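Local coordinates for sulfur oxidation protein SOXB (Thermus thermophilus, PDB 2WDD) that hydrolyses a sulfur-sulfur bond in the Sox sulfur oxidation pathway, acting on cysteine S-thiosulfonate at a site with two manganese ions, at residues L32-H38 and V127-T133; L110-Q114 and A311-V315. All coordinates share one frame; numbering follows the deposited sequence.

Overall arrangement
Both contacts reach one mixed sheet, in which strands 124-129, 29-34 and 311-320 lie next to one another. Contact 1 pairs the first two and runs on into the loops that help hold the manganese pair; contact 2 lays helix 104-120 over the third, away from the metals. Their centres are 12 Å apart, and they touch directly: Tyr-33 O lies 2.8 Å from Met-313 N, a probable hydrogen bond between strands, and Val-127 CG2 lies 3.8 Å from Ile-111 CG2, between sheet and helix. At the metal end, a bound sulfate comes within about 3 Å of the His-38 side chain (nearest atoms), while the sites in contact 1 are completed by His-288, His-163, His-263 and His-286.

Contact 1 (L32-H38 and V127-T133); sequences LYFSDLH and VLDGGDT. With MN (manganese (II) ion), chain G; MN (manganese (II) ion), chain H.
Asp-132 meets Asp-36 and His-38 at a shared manganese ion, in a metallophosphoesterase-type dimetal site partly built on loops that leave two neighbouring parallel strands; His-163, His-263, His-286 and His-288 supply the remaining protein ligands. Its OD2 bridges the metals, 2.2 Å from manganese G and from manganese H, and a water spans them as well. Asp-36 OD1 and His-38 NE2 bind manganese G, and this common ion holds OD1 of Asp-36 just 2.9 Å from OD2 of Asp-132; the two carboxylate planes are turned 84° apart. CB of Asp-132 sits over one face of the His-38 ring, 3.7 Å from its centroid in a CH-pi contact. Second-shell bonds orient both ligands: Trp-164 N holds the other oxygen of Asp-132, and Asn-136 OD1 engages ND1 of His-38. The two ligand loops are also joined directly, Asp-132 O taking the backbone N of His-38 at 2.7 Å. Further back, Leu-128 N bonds to Leu-32 O (2.9 Å) and Leu-128 O receives Phe-34 N, the ladder of the parallel sheet. The Phe-34 ring, its CG wedged between backbone N and carbonyl carbon (chi1 65°), swings over toward the other strand, where CE1 lies 3.7 Å from Asp-129 CG and CE2 meets Val-127 CG1. That carboxylate is pinned at both oxygens. OD1 closes an Asx turn by accepting from Gly-131 N, and OD2 is met by Gln-152 and, on its syn side, by Thr-133 OG1 at 2.8 Å.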
loop_
_atom_site.group_PDB
_atom_site.type_symbol
_atom_site.label_atom_id
_atom_site.label_comp_id
_atom_site.label_asym_id
_atom_site.label_seq_id
_atom_site.Cartn_x
_atom_site.Cartn_y
_atom_site.Cartn_z
ATOM N N LEU A 32 -10.067 -15.729 3.268
ATOM C CA LEU A 32 -9.643 -14.798 4.313
ATOM C C LEU A 32 -8.466 -14.082 3.670
ATOM O O LEU A 32 -7.404 -14.673 3.451
ATOM C CB LEU A 32 -9.234 -15.536 5.585
ATOM C CG LEU A 32 -10.393 -16.392 6.137
ATOM C CD1 LEU A 32 -9.956 -17.239 7.340
ATOM C CD2 LEU A 32 -11.607 -15.513 6.489
ATOM N N TYR A 33 -8.710 -12.841 3.267
ATOM C CA TYR A 33 -7.774 -12.086 2.457
ATOM C C TYR A 33 -7.251 -10.816 3.112
ATOM O O TYR A 33 -8.012 -10.020 3.652
ATOM C CB TYR A 33 -8.513 -11.722 1.161
ATOM C CG TYR A 33 -7.853 -10.689 0.287
ATOM C CD1 TYR A 33 -6.559 -10.876 -0.185
ATOM C CD2 TYR A 33 -8.566 -9.565 -0.158
ATOM C CE1 TYR A 33 -5.956 -9.935 -1.013
ATOM C CE2 TYR A 33 -7.972 -8.624 -0.990
ATOM C CZ TYR A 33 -6.670 -8.824 -1.420
ATOM O OH TYR A 33 -6.069 -7.884 -2.229
ATOM N N PHE A 34 -5.942 -10.622 3.035
ATOM C CA PHE A 34 -5.334 -9.373 3.484
ATOM C C PHE A 34 -4.231 -9.073 2.482
ATOM O O PHE A 34 -3.779 -9.964 1.764
ATOM C CB PHE A 34 -4.788 -9.463 4.910
ATOM C CG PHE A 34 -3.641 -10.420 5.061
ATOM C CD1 PHE A 34 -2.326 -9.970 5.026
ATOM C CD2 PHE A 34 -3.878 -11.778 5.223
ATOM C CE1 PHE A 34 -1.264 -10.865 5.164
ATOM C CE2 PHE A 34 -2.820 -12.678 5.339
ATOM C CZ PHE A 34 -1.510 -12.213 5.332
ATOM N N SER A 35 -3.822 -7.816 2.394
ATOM C CA SER A 35 -2.794 -7.454 1.433
ATOM C C SER A 35 -2.065 -6.227 1.941
ATOM O O SER A 35 -2.554 -5.502 2.821
ATOM C CB SER A 35 -3.431 -7.139 0.073
ATOM O OG SER A 35 -2.461 -6.982 -0.952
ATOM N N ASP A 36 -0.891 -6.000 1.382
ATOM C CA ASP A 36 -0.149 -4.791 1.688
ATOM C C ASP A 36 0.139 -4.547 3.165
ATOM O O ASP A 36 0.145 -3.402 3.636
ATOM C CB ASP A 36 -0.841 -3.589 1.040
ATOM C CG ASP A 36 -0.853 -3.691 -0.485
ATOM O OD1 ASP A 36 0.129 -3.288 -1.132
ATOM O OD2 ASP A 36 -1.797 -4.295 -1.028
ATOM N N LEU A 37 0.447 -5.626 3.881
ATOM C CA LEU A 37 0.815 -5.526 5.294
ATOM C C LEU A 37 2.063 -4.658 5.476
ATOM O O LEU A 37 2.220 -4.011 6.508
ATOM C CB LEU A 37 1.080 -6.923 5.850
ATOM C CG LEU A 37 1.447 -7.065 7.327
ATOM C CD1 LEU A 37 0.358 -6.543 8.240
ATOM C CD2 LEU A 37 1.745 -8.512 7.650
ATOM N N HIS A 38 2.968 -4.708 4.504
ATOM C CA HIS A 38 4.194 -3.926 4.563
ATOM C C HIS A 38 4.928 -4.128 5.889
ATOM O O HIS A 38 5.351 -3.178 6.563
ATOM C CB HIS A 38 3.925 -2.462 4.252
ATOM C CG HIS A 38 3.700 -2.191 2.793
ATOM N ND1 HIS A 38 4.731 -2.107 1.877
ATOM C CD2 HIS A 38 2.556 -2.009 2.088
ATOM C CE1 HIS A 38 4.236 -1.829 0.685
ATOM N NE2 HIS A 38 2.917 -1.789 0.782
ATOM N N VAL A 127 -6.444 -18.884 3.126
ATOM C CA VAL A 127 -5.827 -17.651 3.594
ATOM C C VAL A 127 -4.983 -17.129 2.441
ATOM O O VAL A 127 -4.026 -17.785 2.005
ATOM C CB VAL A 127 -4.992 -17.893 4.862
ATOM C CG1 VAL A 127 -4.315 -16.593 5.296
ATOM C CG2 VAL A 127 -5.875 -18.433 5.995
ATOM N N LEU A 128 -5.354 -15.958 1.932
ATOM C CA LEU A 128 -4.697 -15.407 0.755
ATOM C C LEU A 128 -4.082 -14.071 1.080
ATOM O O LEU A 128 -4.748 -13.200 1.640
ATOM C CB LEU A 128 -5.718 -15.230 -0.359
ATOM C CG LEU A 128 -6.438 -16.533 -0.729
ATOM C CD1 LEU A 128 -7.478 -16.255 -1.791
ATOM C CD2 LEU A 128 -5.424 -17.572 -1.212
ATOM N N ASP A 129 -2.807 -13.929 0.726
ATOM C CA ASP A 129 -2.031 -12.717 0.982
ATOM C C ASP A 129 -1.737 -12.012 -0.347
ATOM O O ASP A 129 -1.162 -12.601 -1.265
ATOM C CB ASP A 129 -0.737 -13.132 1.663
ATOM C CG ASP A 129 0.167 -11.963 1.974
ATOM O OD1 ASP A 129 -0.144 -10.822 1.564
ATOM O OD2 ASP A 129 1.167 -12.196 2.672
ATOM N N GLY A 130 -2.182 -10.764 -0.474
ATOM C CA GLY A 130 -2.031 -10.023 -1.712
ATOM C C GLY A 130 -0.673 -9.407 -2.014
ATOM O O GLY A 130 -0.539 -8.732 -3.034
ATOM N N GLY A 131 0.336 -9.656 -1.183
ATOM C CA GLY A 131 1.672 -9.139 -1.467
ATOM C C GLY A 131 1.982 -7.813 -0.790
ATOM O O GLY A 131 1.132 -7.233 -0.115
ATOM N N ASP A 132 3.206 -7.326 -0.984
ATOM C CA ASP A 132 3.721 -6.155 -0.258
ATOM C C ASP A 132 3.654 -6.515 1.211
ATOM O O ASP A 132 3.173 -5.748 2.044
ATOM C CB ASP A 132 2.928 -4.880 -0.541
ATOM C CG ASP A 132 3.404 -4.175 -1.792
ATOM O OD1 ASP A 132 4.345 -4.680 -2.438
ATOM O OD2 ASP A 132 2.847 -3.117 -2.132
ATOM N N THR A 133 4.117 -7.723 1.515
ATOM C CA THR A 133 4.060 -8.248 2.860
ATOM C C THR A 133 5.414 -8.209 3.562
ATOM O O THR A 133 5.501 -7.865 4.736
ATOM C CB THR A 133 3.575 -9.714 2.819
ATOM O OG1 THR A 133 2.381 -9.797 2.035
ATOM C CG2 THR A 133 3.326 -10.257 4.230
HETATM MN MN MN G . 1.548 -1.748 -0.996
HETATM MN MN MN H . 2.305 -2.548 -4.240
HETATM O O HOH W 1 0.284 -8.411 2.957
HETATM O O HOH W 2 1.391 -1.122 -2.975
#

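Contact 2 (L110-Q114 and A311-V315); sequences LIRDQ and ALMRV
Leu-312 projects from its strand toward the helix, and the apolar part of the contact is built round its two methyl branches. CD1 lies 3.7 Å from CG1 of Ile-111, the two side chains crossing at about a right angle. CD2 touches both that same CG1 and CG of Leu-110, while CD2 of Leu-110 reaches back to the base of the leucine, 3.8 Å from Leu-312 CB. The aliphatic stem of Gln-114 passes farther off. Helix 104-120 packs on one face of the sheet, its segment nearly aligned with the strand segment (20°; axes 10.1 Å apart); the helix is part of the beta-alpha-beta crossover from strand 29-34 to strand 124-129, and Leu-32 and Phe-34 continue the same covered face. The polar part is a single bond at the edge of this packing. Arg-314, extended from CG to NE, reaches out from the strand toward the helix, so that NH1 gives an in-plane hydrogen to Gln-114 OE1 at 2.8 Å. The amide is turned 55° from the guanidinium, and the donor stands tilted from the carbonyl plane. On the other branch of the amide, NE2 bonds to Asp-113 OD2 (2.9 Å) and to Tyr-21 O, which fixes its rotation. A leucine here in place of the glutamine would probably leave Arg-314 NH1 without this acceptor, and Asp-113 OD2 and Tyr-21 O without the amide N-H groups. Asp-316 forms a salt bridge with Arg-314 NE, and Asp-113 OD2 also pairs with Arg-117.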
loop_
_atom_site.group_PDB
_atom_site.type_symbol
_atom_site.label_atom_id
_atom_site.label_comp_id
_atom_site.label_asym_id
_atom_site.label_seq_id
_atom_site.Cartn_x
_atom_site.Cartn_y
_atom_site.Cartn_z
ATOM N N LEU A 110 -7.386 -13.120 14.593
ATOM C CA LEU A 110 -8.591 -12.967 13.790
ATOM C C LEU A 110 -8.693 -14.022 12.687
ATOM O O LEU A 110 -9.739 -14.641 12.499
ATOM C CB LEU A 110 -8.657 -11.558 13.193
ATOM C CG LEU A 110 -9.907 -11.249 12.363
ATOM C CD1 LEU A 110 -11.176 -11.562 13.163
ATOM C CD2 LEU A 110 -9.880 -9.792 11.931
ATOM N N ILE A 111 -7.608 -14.234 11.946
ATOM C CA ILE A 111 -7.617 -15.235 10.887
ATOM C C ILE A 111 -7.959 -16.601 11.479
ATOM O O ILE A 111 -8.761 -17.346 10.919
ATOM C CB ILE A 111 -6.254 -15.282 10.153
ATOM C CG1 ILE A 111 -6.050 -14.003 9.334
ATOM C CG2 ILE A 111 -6.142 -16.530 9.267
ATOM C CD1 ILE A 111 -4.635 -13.821 8.811
ATOM N N ARG A 112 -7.334 -16.932 12.602
ATOM C CA ARG A 112 -7.577 -18.228 13.234
ATOM C C ARG A 112 -9.018 -18.354 13.707
ATOM O O ARG A 112 -9.641 -19.403 13.557
ATOM C CB ARG A 112 -6.606 -18.446 14.394
ATOM C CG ARG A 112 -5.220 -18.811 13.926
ATOM C CD ARG A 112 -4.266 -18.950 15.078
ATOM N NE ARG A 112 -2.923 -19.262 14.604
ATOM C CZ ARG A 112 -1.827 -19.161 15.347
ATOM N NH1 ARG A 112 -1.918 -18.761 16.607
ATOM N NH2 ARG A 112 -0.647 -19.460 14.828
ATOM N N ASP A 113 -9.541 -17.279 14.279
ATOM C CA ASP A 113 -10.920 -17.271 14.761
ATOM C C ASP A 113 -11.857 -17.600 13.604
ATOM O O ASP A 113 -12.683 -18.510 13.684
ATOM C CB ASP A 113 -11.263 -15.897 15.340
ATOM C CG ASP A 113 -12.717 -15.783 15.762
ATOM O OD1 ASP A 113 -13.050 -16.274 16.860
ATOM O OD2 ASP A 113 -13.508 -15.146 15.035
ATOM N N GLN A 114 -11.692 -16.878 12.503
ATOM C CA GLN A 114 -12.553 -17.068 11.350
ATOM C C GLN A 114 -12.397 -18.420 10.682
ATOM O O GLN A 114 -13.387 -19.051 10.294
ATOM C CB GLN A 114 -12.358 -15.922 10.356
ATOM C CG GLN A 114 -12.713 -14.578 10.965
ATOM C CD GLN A 114 -14.199 -14.452 11.234
ATOM O OE1 GLN A 114 -15.005 -14.562 10.315
ATOM N NE2 GLN A 114 -14.567 -14.177 12.486
ATOM N N ALA A 311 -7.256 -4.637 8.232
ATOM C CA ALA A 311 -8.473 -5.399 8.022
ATOM C C ALA A 311 -8.215 -6.775 7.450
ATOM O O ALA A 311 -7.272 -6.987 6.692
ATOM C CB ALA A 311 -9.395 -4.632 7.083
ATOM N N LEU A 312 -9.119 -7.698 7.764
ATOM C CA LEU A 312 -9.105 -9.016 7.171
ATOM C C LEU A 312 -10.414 -9.055 6.396
ATOM O O LEU A 312 -11.481 -8.795 6.959
ATOM C CB LEU A 312 -9.123 -10.109 8.240
ATOM C CG LEU A 312 -9.146 -11.506 7.612
ATOM C CD1 LEU A 312 -7.799 -11.824 6.946
ATOM C CD2 LEU A 312 -9.486 -12.564 8.673
ATOM N N MET A 313 -10.326 -9.275 5.091
ATOM C CA MET A 313 -11.526 -9.329 4.273
ATOM C C MET A 313 -12.015 -10.761 4.221
ATOM O O MET A 313 -11.291 -11.651 3.769
ATOM C CB MET A 313 -11.256 -8.827 2.856
ATOM C CG MET A 313 -11.620 -7.363 2.673
ATOM S SD MET A 313 -10.850 -6.259 3.861
ATOM C CE MET A 313 -9.088 -6.473 3.407
ATOM N N ARG A 314 -13.238 -10.993 4.696
ATOM C CA ARG A 314 -13.799 -12.331 4.647
ATOM C C ARG A 314 -14.764 -12.385 3.480
ATOM O O ARG A 314 -15.729 -11.614 3.420
ATOM C CB ARG A 314 -14.514 -12.704 5.942
ATOM C CG ARG A 314 -15.212 -14.068 5.836
ATOM C CD ARG A 314 -15.768 -14.577 7.165
ATOM N NE ARG A 314 -16.666 -15.705 6.906
ATOM C CZ ARG A 314 -17.236 -16.452 7.843
ATOM N NH1 ARG A 314 -16.982 -16.229 9.122
ATOM N NH2 ARG A 314 -18.060 -17.430 7.491
ATOM N N VAL A 315 -14.461 -13.246 2.516
ATOM C CA VAL A 315 -15.286 -13.366 1.324
ATOM C C VAL A 315 -15.841 -14.778 1.230
ATOM O O VAL A 315 -15.100 -15.723 0.955
ATOM C CB VAL A 315 -14.513 -13.008 0.049
ATOM C CG1 VAL A 315 -15.440 -13.001 -1.169
ATOM C CG2 VAL A 315 -13.811 -11.652 0.202
#